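Local coordinates for protein putative glucoamylase (Bacteroides caccae ATCC 43185, PDB 4QT9) that probably hydrolyses glucosidic linkages in glucans or related oligosaccharides, as a putative glucoamylase with an alpha/alpha toroid fold, at residues Trp177-Trp188 and Trp196-Glu207. Residues are numbered along the deposited sequence; the frame is centred on the assembly and turned at random. Where two conformers were deposited one is given.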
ATOM      1  N   TRP A 177     -11.400 -19.684  -1.710  1.00 22.98           N
ATOM      2  CA  TRP A 177     -10.680 -20.702  -0.932  1.00 23.04           C
ATOM      3  C   TRP A 177     -10.345 -20.196   0.483  1.00 25.25           C
ATOM      4  O   TRP A 177     -10.412 -20.957   1.438  1.00 26.41           O
ATOM      5  CB  TRP A 177      -9.371 -21.113  -1.644  1.00 21.77           C
ATOM      6  CG  TRP A 177      -8.502 -22.005  -0.811  1.00 23.31           C
ATOM      7  CD1 TRP A 177      -7.486 -21.618   0.011  1.00 26.34           C
ATOM      8  CD2 TRP A 177      -8.718 -23.396  -0.553  1.00 24.08           C
ATOM      9  NE1 TRP A 177      -7.010 -22.701   0.716  1.00 26.43           N
ATOM     10  CE2 TRP A 177      -7.728 -23.812   0.363  1.00 28.01           C
ATOM     11  CE3 TRP A 177      -9.610 -24.356  -1.070  1.00 25.84           C
ATOM     12  CZ2 TRP A 177      -7.609 -25.140   0.787  1.00 28.25           C
ATOM     13  CZ3 TRP A 177      -9.481 -25.680  -0.664  1.00 28.53           C
ATOM     14  CH2 TRP A 177      -8.502 -26.057   0.269  1.00 29.38           C
ATOM     15  N   TYR A 178      -9.962 -18.924   0.602  1.00 21.08           N
ATOM     16  CA  TYR A 178      -9.514 -18.305   1.834  1.00 19.97           C
ATOM     17  C   TYR A 178     -10.669 -18.014   2.813  1.00 24.49           C
ATOM     18  O   TYR A 178     -10.439 -17.436   3.861  1.00 24.29           O
ATOM     19  CB  TYR A 178      -8.679 -17.064   1.499  1.00 21.53           C
ATOM     20  CG  TYR A 178      -7.300 -17.446   0.976  1.00 22.97           C
ATOM     21  CD1 TYR A 178      -7.129 -17.908  -0.327  1.00 23.90           C
ATOM     22  CD2 TYR A 178      -6.173 -17.374   1.794  1.00 22.76           C
ATOM     23  CE1 TYR A 178      -5.881 -18.339  -0.788  1.00 22.05           C
ATOM     24  CE2 TYR A 178      -4.919 -17.780   1.336  1.00 23.34           C
ATOM     25  CZ  TYR A 178      -4.787 -18.300   0.053  1.00 26.83           C
ATOM     26  OH  TYR A 178      -3.560 -18.703  -0.425  1.00 25.23           O
ATOM     27  N   ARG A 179     -11.892 -18.514   2.522  1.00 22.74           N
ATOM     28  CA  ARG A 179     -13.018 -18.451   3.434  1.00 23.04           C
ATOM     29  C   ARG A 179     -12.963 -19.671   4.359  1.00 27.33           C
ATOM     30  O   ARG A 179     -13.864 -19.841   5.185  1.00 27.14           O
ATOM     31  CB  ARG A 179     -14.361 -18.435   2.682  1.00 24.53           C
ATOM     32  CG  ARG A 179     -14.664 -17.203   1.840  1.00 24.60           C
ATOM     33  CD  ARG A 179     -15.890 -17.487   0.983  1.00 21.44           C
ATOM     34  NE  ARG A 179     -17.098 -17.714   1.787  1.00 26.68           N
ATOM     35  CZ  ARG A 179     -18.199 -18.301   1.339  1.00 34.43           C
ATOM     36  NH1 ARG A 179     -18.256 -18.758   0.097  1.00 25.16           N
ATOM     37  NH2 ARG A 179     -19.253 -18.450   2.136  1.00 21.02           N
ATOM     38  N   LYS A 180     -11.950 -20.572   4.161  1.00 23.00           N
ATOM     39  CA  LYS A 180     -11.712 -21.783   4.970  1.00 23.69           C
ATOM     40  C   LYS A 180     -12.987 -22.657   5.025  1.00 30.42           C
ATOM     41  O   LYS A 180     -13.631 -22.766   6.066  1.00 32.00           O
ATOM     42  CB  LYS A 180     -11.226 -21.386   6.388  1.00 24.61           C
ATOM     43  CG  LYS A 180     -10.842 -22.548   7.297  1.00 30.63           C
ATOM     44  CD  LYS A 180     -10.405 -22.043   8.678  1.00 33.17           C
ATOM     45  CE  LYS A 180     -10.327 -23.180   9.657  1.00 44.28           C
ATOM     46  NZ  LYS A 180      -9.780 -22.735  10.958  1.00 52.08           N
ATOM     47  N   GLY A 181     -13.361 -23.223   3.886  1.00 28.58           N
ATOM     48  CA  GLY A 181     -14.543 -24.078   3.784  1.00 28.33           C
ATOM     49  C   GLY A 181     -15.896 -23.380   3.875  1.00 29.74           C
ATOM     50  O   GLY A 181     -16.856 -23.988   4.349  1.00 30.86           O
ATOM     51  N   GLY A 182     -16.005 -22.158   3.355  1.00 22.35           N
ATOM     52  CA  GLY A 182     -17.283 -21.448   3.283  1.00 22.19           C
ATOM     53  C   GLY A 182     -17.697 -20.567   4.452  1.00 28.44           C
ATOM     54  O   GLY A 182     -18.878 -20.246   4.587  1.00 30.28           O
ATOM     55  N   GLN A 183     -16.754 -20.100   5.266  1.00 23.97           N
ATOM     56  CA  GLN A 183     -17.115 -19.199   6.363  1.00 24.96           C
ATOM     57  C   GLN A 183     -17.403 -17.815   5.766  1.00 25.46           C
ATOM     58  O   GLN A 183     -17.019 -17.567   4.622  1.00 23.81           O
ATOM     59  CB  GLN A 183     -15.985 -19.160   7.426  1.00 27.06           C
ATOM     60  CG  GLN A 183     -15.687 -20.534   8.054  1.00 37.35           C
ATOM     61  CD  GLN A 183     -14.677 -20.465   9.164  1.00 46.84           C
ATOM     62  OE1 GLN A 183     -14.476 -19.429   9.774  1.00 41.95           O
ATOM     63  NE2 GLN A 183     -14.005 -21.568   9.450  1.00 46.17           N
ATOM     64  N   ASN A 184     -18.096 -16.941   6.490  1.00 21.50           N
ATOM     65  CA  ASN A 184     -18.389 -15.589   5.976  1.00 21.79           C
ATOM     66  C   ASN A 184     -17.358 -14.586   6.487  1.00 26.32           C
ATOM     67  O   ASN A 184     -17.668 -13.625   7.189  1.00 26.29           O
ATOM     68  CB  ASN A 184     -19.821 -15.171   6.308  1.00 25.22           C
ATOM     69  CG  ASN A 184     -20.810 -15.974   5.514  1.00 38.49           C
ATOM     70  OD1 ASN A 184     -20.654 -16.183   4.303  1.00 29.14           O
ATOM     71  ND2 ASN A 184     -21.804 -16.493   6.181  1.00 37.75           N
ATOM     72  N   VAL A 185     -16.104 -14.836   6.105  1.00 22.97           N
ATOM     73  CA  VAL A 185     -14.916 -14.055   6.487  1.00 21.22           C
ATOM     74  C   VAL A 185     -13.766 -14.536   5.610  1.00 24.28           C
ATOM     75  O   VAL A 185     -13.805 -15.673   5.118  1.00 23.87           O
ATOM     76  CB  VAL A 185     -14.607 -14.227   8.011  1.00 24.27           C
ATOM     77  CG1 VAL A 185     -14.178 -15.667   8.342  1.00 23.45           C
ATOM     78  CG2 VAL A 185     -13.570 -13.207   8.503  1.00 23.73           C
ATOM     79  N   LEU A 186     -12.740 -13.698   5.437  1.00 20.80           N
ATOM     80  CA  LEU A 186     -11.534 -14.080   4.710  1.00 19.97           C
ATOM     81  C   LEU A 186     -10.386 -14.234   5.688  1.00 25.20           C
ATOM     82  O   LEU A 186     -10.189 -13.365   6.533  1.00 24.02           O
ATOM     83  CB  LEU A 186     -11.171 -13.034   3.633  1.00 19.07           C
ATOM     84  CG  LEU A 186     -12.140 -12.917   2.466  1.00 21.92           C
ATOM     85  CD1 LEU A 186     -11.884 -11.642   1.690  1.00 21.13           C
ATOM     86  CD2 LEU A 186     -12.045 -14.154   1.563  1.00 21.30           C
ATOM     87  N   TYR A 187      -9.634 -15.328   5.572  1.00 23.45           N
ATOM     88  CA  TYR A 187      -8.439 -15.564   6.388  1.00 23.82           C
ATOM     89  C   TYR A 187      -7.222 -14.979   5.679  1.00 27.11           C
ATOM     90  O   TYR A 187      -7.141 -14.988   4.445  1.00 24.44           O
ATOM     91  CB  TYR A 187      -8.250 -17.061   6.667  1.00 25.47           C
ATOM     92  CG  TYR A 187      -9.185 -17.575   7.736  1.00 28.36           C
ATOM     93  CD1 TYR A 187     -10.514 -17.886   7.443  1.00 30.07           C
ATOM     94  CD2 TYR A 187      -8.746 -17.754   9.044  1.00 30.08           C
ATOM     95  CE1 TYR A 187     -11.385 -18.340   8.432  1.00 30.63           C
ATOM     96  CE2 TYR A 187      -9.612 -18.200  10.043  1.00 31.73           C
ATOM     97  CZ  TYR A 187     -10.927 -18.507   9.728  1.00 38.03           C
ATOM     98  OH  TYR A 187     -11.770 -18.974  10.699  1.00 36.59           O
ATOM     99  N   TRP A 188      -6.277 -14.438   6.457  1.00 25.71           N
ATOM    100  CA  TRP A 188      -5.084 -13.805   5.932  1.00 25.12           C
ATOM    101  C   TRP A 188      -4.164 -14.805   5.207  1.00 27.32           C
ATOM    102  O   TRP A 188      -3.650 -14.491   4.125  1.00 26.96           O
ATOM    103  CB  TRP A 188      -4.309 -13.132   7.098  1.00 24.35           C
ATOM    104  CG  TRP A 188      -3.354 -12.051   6.680  1.00 25.27           C
ATOM    105  CD1 TRP A 188      -2.341 -12.154   5.764  1.00 27.95           C
ATOM    106  CD2 TRP A 188      -3.228 -10.747   7.274  1.00 25.39           C
ATOM    107  NE1 TRP A 188      -1.635 -10.975   5.702  1.00 27.11           N
ATOM    108  CE2 TRP A 188      -2.134 -10.106   6.645  1.00 29.39           C
ATOM    109  CE3 TRP A 188      -3.936 -10.057   8.285  1.00 26.92           C
ATOM    110  CZ2 TRP A 188      -1.760  -8.791   6.957  1.00 28.99           C
ATOM    111  CZ3 TRP A 188      -3.593  -8.744   8.563  1.00 28.97           C
ATOM    112  CH2 TRP A 188      -2.518  -8.121   7.904  1.00 29.51           C
ATOM    113  N   TRP A 196      -4.394 -23.990   8.009  1.00 29.10           N
ATOM    114  CA  TRP A 196      -4.993 -22.770   8.565  1.00 28.26           C
ATOM    115  C   TRP A 196      -4.399 -22.369   9.942  1.00 35.84           C
ATOM    116  O   TRP A 196      -4.964 -21.475  10.571  1.00 35.99           O
ATOM    117  CB  TRP A 196      -6.534 -22.939   8.690  1.00 25.13           C
ATOM    118  CG  TRP A 196      -7.202 -23.290   7.385  1.00 24.76           C
ATOM    119  CD1 TRP A 196      -7.637 -24.525   6.987  1.00 27.35           C
ATOM    120  CD2 TRP A 196      -7.391 -22.414   6.258  1.00 23.77           C
ATOM    121  NE1 TRP A 196      -8.081 -24.475   5.689  1.00 25.48           N
ATOM    122  CE2 TRP A 196      -7.959 -23.188   5.219  1.00 26.77           C
ATOM    123  CE3 TRP A 196      -7.119 -21.046   6.019  1.00 23.91           C
ATOM    124  CZ2 TRP A 196      -8.266 -22.643   3.966  1.00 25.25           C
ATOM    125  CZ3 TRP A 196      -7.439 -20.508   4.778  1.00 24.16           C
ATOM    126  CH2 TRP A 196      -8.001 -21.301   3.770  1.00 24.47           C
ATOM    127  N   GLU A 197      -3.253 -22.966  10.379  1.00 34.72           N
ATOM    128  CA  GLU A 197      -2.625 -22.741  11.701  1.00 36.58           C
ATOM    129  C   GLU A 197      -2.319 -21.264  12.066  1.00 40.17           C
ATOM    130  O   GLU A 197      -2.311 -20.938  13.261  1.00 40.91           O
ATOM    131  CB  GLU A 197      -1.357 -23.581  11.879  1.00 39.39           C
ATOM    132  CG  GLU A 197      -1.674 -24.944  12.473  1.00 54.73           C
ATOM    133  CD  GLU A 197      -0.614 -26.017  12.308  1.00 82.93           C
ATOM    134  OE1 GLU A 197       0.533 -25.812  12.770  1.00 74.43           O
ATOM    135  OE2 GLU A 197      -0.951 -27.088  11.750  1.00 78.95           O
HETATM  136  N   MSE A 198      -2.131 -20.369  11.075  1.00 33.95           N
HETATM  137  CA  MSE A 198      -1.932 -18.936  11.362  1.00 31.30           C
HETATM  138  C   MSE A 198      -3.212 -18.352  11.953  1.00 36.55           C
HETATM  139  O   MSE A 198      -3.156 -17.420  12.747  1.00 35.94           O
HETATM  140  CB  MSE A 198      -1.497 -18.153  10.117  1.00 31.42           C
HETATM  141  CG  MSE A 198      -0.098 -18.521   9.622  1.00 36.15           C
HETATM  142 SE   MSE A 198       1.298 -17.659  10.633  0.75 41.58          SE
HETATM  143  CE  MSE A 198       1.329 -18.820  12.244  1.00 40.07           C
ATOM    144  N   ASP A 199      -4.364 -18.920  11.560  1.00 35.72           N
ATOM    145  CA  ASP A 199      -5.706 -18.614  12.067  1.00 35.70           C
ATOM    146  C   ASP A 199      -5.943 -17.100  12.306  1.00 37.87           C
ATOM    147  O   ASP A 199      -6.141 -16.664  13.448  1.00 38.20           O
ATOM    148  CB  ASP A 199      -5.938 -19.415  13.366  1.00 38.41           C
ATOM    149  CG  ASP A 199      -7.323 -19.273  13.953  1.00 48.01           C
ATOM    150  OD1 ASP A 199      -8.302 -19.385  13.189  1.00 47.27           O
ATOM    151  OD2 ASP A 199      -7.424 -18.997  15.173  1.00 55.39           O
ATOM    152  N   PHE A 200      -5.931 -16.311  11.222  1.00 31.24           N
ATOM    153  CA  PHE A 200      -6.177 -14.880  11.334  1.00 30.29           C
ATOM    154  C   PHE A 200      -7.373 -14.464  10.445  1.00 30.21           C
ATOM    155  O   PHE A 200      -7.146 -14.031   9.315  1.00 27.19           O
ATOM    156  CB  PHE A 200      -4.916 -14.078  10.969  1.00 32.37           C
ATOM    157  CG  PHE A 200      -4.870 -12.656  11.476  1.00 35.44           C
ATOM    158  CD1 PHE A 200      -5.891 -11.758  11.183  1.00 38.78           C
ATOM    159  CD2 PHE A 200      -3.781 -12.196  12.205  1.00 40.73           C
ATOM    160  CE1 PHE A 200      -5.854 -10.444  11.654  1.00 40.06           C
ATOM    161  CE2 PHE A 200      -3.739 -10.876  12.665  1.00 44.16           C
ATOM    162  CZ  PHE A 200      -4.776 -10.008  12.377  1.00 41.41           C
ATOM    163  N   PRO A 201      -8.644 -14.557  10.923  1.00 27.67           N
ATOM    164  CA  PRO A 201      -9.777 -14.045  10.103  1.00 26.43           C
ATOM    165  C   PRO A 201      -9.728 -12.506  10.119  1.00 28.70           C
ATOM    166  O   PRO A 201      -9.491 -11.947  11.181  1.00 29.35           O
ATOM    167  CB  PRO A 201     -11.009 -14.635  10.786  1.00 28.78           C
ATOM    168  CG  PRO A 201     -10.585 -14.911  12.193  1.00 33.47           C
ATOM    169  CD  PRO A 201      -9.088 -15.006  12.263  1.00 28.86           C
ATOM    170  N   ILE A 202      -9.890 -11.816   8.973  1.00 22.92           N
ATOM    171  CA  ILE A 202      -9.711 -10.356   8.960  0.50 20.97           C
ATOM    172  C   ILE A 202     -11.009  -9.575   9.214  1.00 24.93           C
ATOM    173  O   ILE A 202     -11.972  -9.623   8.429  1.00 25.17           O
ATOM    174  CB  ILE A 202      -8.990  -9.889   7.665  0.50 22.24           C
ATOM    175  CG1 ILE A 202      -7.562 -10.447   7.633  0.50 21.96           C
ATOM    176  CG2 ILE A 202      -8.974  -8.361   7.526  0.50 21.19           C
ATOM    177  CD1 ILE A 202      -7.076 -10.801   6.264  0.50 22.51           C
ATOM    178  N   HIS A 203     -10.997  -8.808  10.315  1.00 22.14           N
ATOM    179  CA  HIS A 203     -12.112  -7.965  10.710  1.00 22.95           C
ATOM    180  C   HIS A 203     -11.680  -6.504  10.593  1.00 27.03           C
ATOM    181  O   HIS A 203     -10.536  -6.188  10.904  1.00 25.76           O
ATOM    182  CB  HIS A 203     -12.584  -8.299  12.150  1.00 24.70           C
ATOM    183  CG  HIS A 203     -12.930  -9.748  12.369  1.00 28.01           C
ATOM    184  ND1 HIS A 203     -13.954 -10.368  11.660  1.00 29.84           N
ATOM    185  CD2 HIS A 203     -12.382 -10.646  13.219  1.00 29.30           C
ATOM    186  CE1 HIS A 203     -13.993 -11.613  12.111  1.00 29.49           C
ATOM    187  NE2 HIS A 203     -13.067 -11.823  13.055  1.00 29.67           N
ATOM    188  N   GLY A 204     -12.575  -5.618  10.156  1.00 22.66           N
ATOM    189  CA  GLY A 204     -12.205  -4.205  10.038  1.00 20.93           C
ATOM    190  C   GLY A 204     -12.323  -3.424  11.335  1.00 24.54           C
ATOM    191  O   GLY A 204     -12.896  -3.932  12.296  1.00 23.32           O
ATOM    192  N   TYR A 205     -11.825  -2.172  11.393  1.00 23.18           N
ATOM    193  CA  TYR A 205     -11.125  -1.521  10.291  1.00 23.11           C
ATOM    194  C   TYR A 205      -9.620  -1.674  10.478  1.00 25.47           C
ATOM    195  O   TYR A 205      -9.110  -1.545  11.590  1.00 24.20           O
ATOM    196  CB  TYR A 205     -11.507  -0.005  10.172  1.00 24.65           C
ATOM    197  CG  TYR A 205     -10.859   0.648   8.964  1.00 25.58           C
ATOM    198  CD1 TYR A 205     -11.443   0.562   7.703  1.00 27.24           C
ATOM    199  CD2 TYR A 205      -9.627   1.286   9.068  1.00 27.08           C
ATOM    200  CE1 TYR A 205     -10.810   1.089   6.576  1.00 26.90           C
ATOM    201  CE2 TYR A 205      -8.983   1.815   7.951  1.00 27.51           C
ATOM    202  CZ  TYR A 205      -9.570   1.697   6.704  1.00 31.67           C
ATOM    203  OH  TYR A 205      -8.936   2.239   5.610  1.00 28.77           O
ATOM    204  N   ASN A 206      -8.920  -1.916   9.375  1.00 21.62           N
ATOM    205  CA  ASN A 206      -7.454  -1.985   9.297  1.00 22.04           C
ATOM    206  C   ASN A 206      -7.098  -1.693   7.833  1.00 26.01           C
ATOM    207  O   ASN A 206      -7.969  -1.319   7.059  1.00 27.13           O
ATOM    208  CB  ASN A 206      -6.838  -3.313   9.881  1.00 18.59           C
ATOM    209  CG  ASN A 206      -7.278  -4.586   9.200  1.00 36.76           C
ATOM    210  OD1 ASN A 206      -7.669  -4.594   8.040  1.00 26.12           O
ATOM    211  ND2 ASN A 206      -7.222  -5.699   9.904  1.00 31.09           N
ATOM    212  N   GLU A 207      -5.858  -1.863   7.440  1.00 24.14           N
ATOM    213  CA  GLU A 207      -5.385  -1.560   6.078  1.00 22.74           C
ATOM    214  C   GLU A 207      -5.941  -2.506   4.962  1.00 28.36           C
ATOM    215  O   GLU A 207      -5.632  -2.274   3.786  1.00 28.58           O
ATOM    216  CB  GLU A 207      -3.850  -1.626   6.075  1.00 22.21           C
ATOM    217  CG  GLU A 207      -3.289  -3.037   6.129  1.00 25.74           C
ATOM    218  CD  GLU A 207      -3.049  -3.655   7.492  1.00 41.98           C
ATOM    219  OE1 GLU A 207      -3.883  -3.447   8.398  1.00 33.48           O
ATOM    220  OE2 GLU A 207      -2.038  -4.379   7.648  1.00 45.02           O
TER
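Lys180 lies over one face of the Trp196 indole, its CG 3.5 Å from the centroid of the five-membered ring and 5° off the ring normal, a CH-pi contact. Because Lys180 CG stands anti to the backbone N (chi1 -176°) and the chain stays extended, its CD also lies over the rim of one face of the Tyr187 ring. On the opposite face sits Pro201 CB, 4.1 Å from the ring centroid, while Asp199 OD1 meets the edge at CE2. Tyr187 OH donates to Gln183 OE1 (2.9 Å), fixing the ring's far end. Trp177 joins this aromatic cluster through NE1, 3.5 Å from Trp196 CZ2, though the two rings barely overlap. With an alanine at Trp196, the Lys180 methylenes and the Trp177 indole would probably lose their aromatic partner. Trp188 turns its edge to the face of Phe200, planes at 66°. Two backbone bonds flank the single bridge at Tyr187 and Pro201: Ile202 N to Leu186 O (2.9 Å) and Trp188 N to Phe200 O (3.0 Å). The bridged loops, on either side of strand 189-190 in sequence, join three helices of the alpha/alpha toroid: Leu186 and Ile202 pack on both helix 135-152 and helix 209-217, and Asn184 reaches helix 225-232.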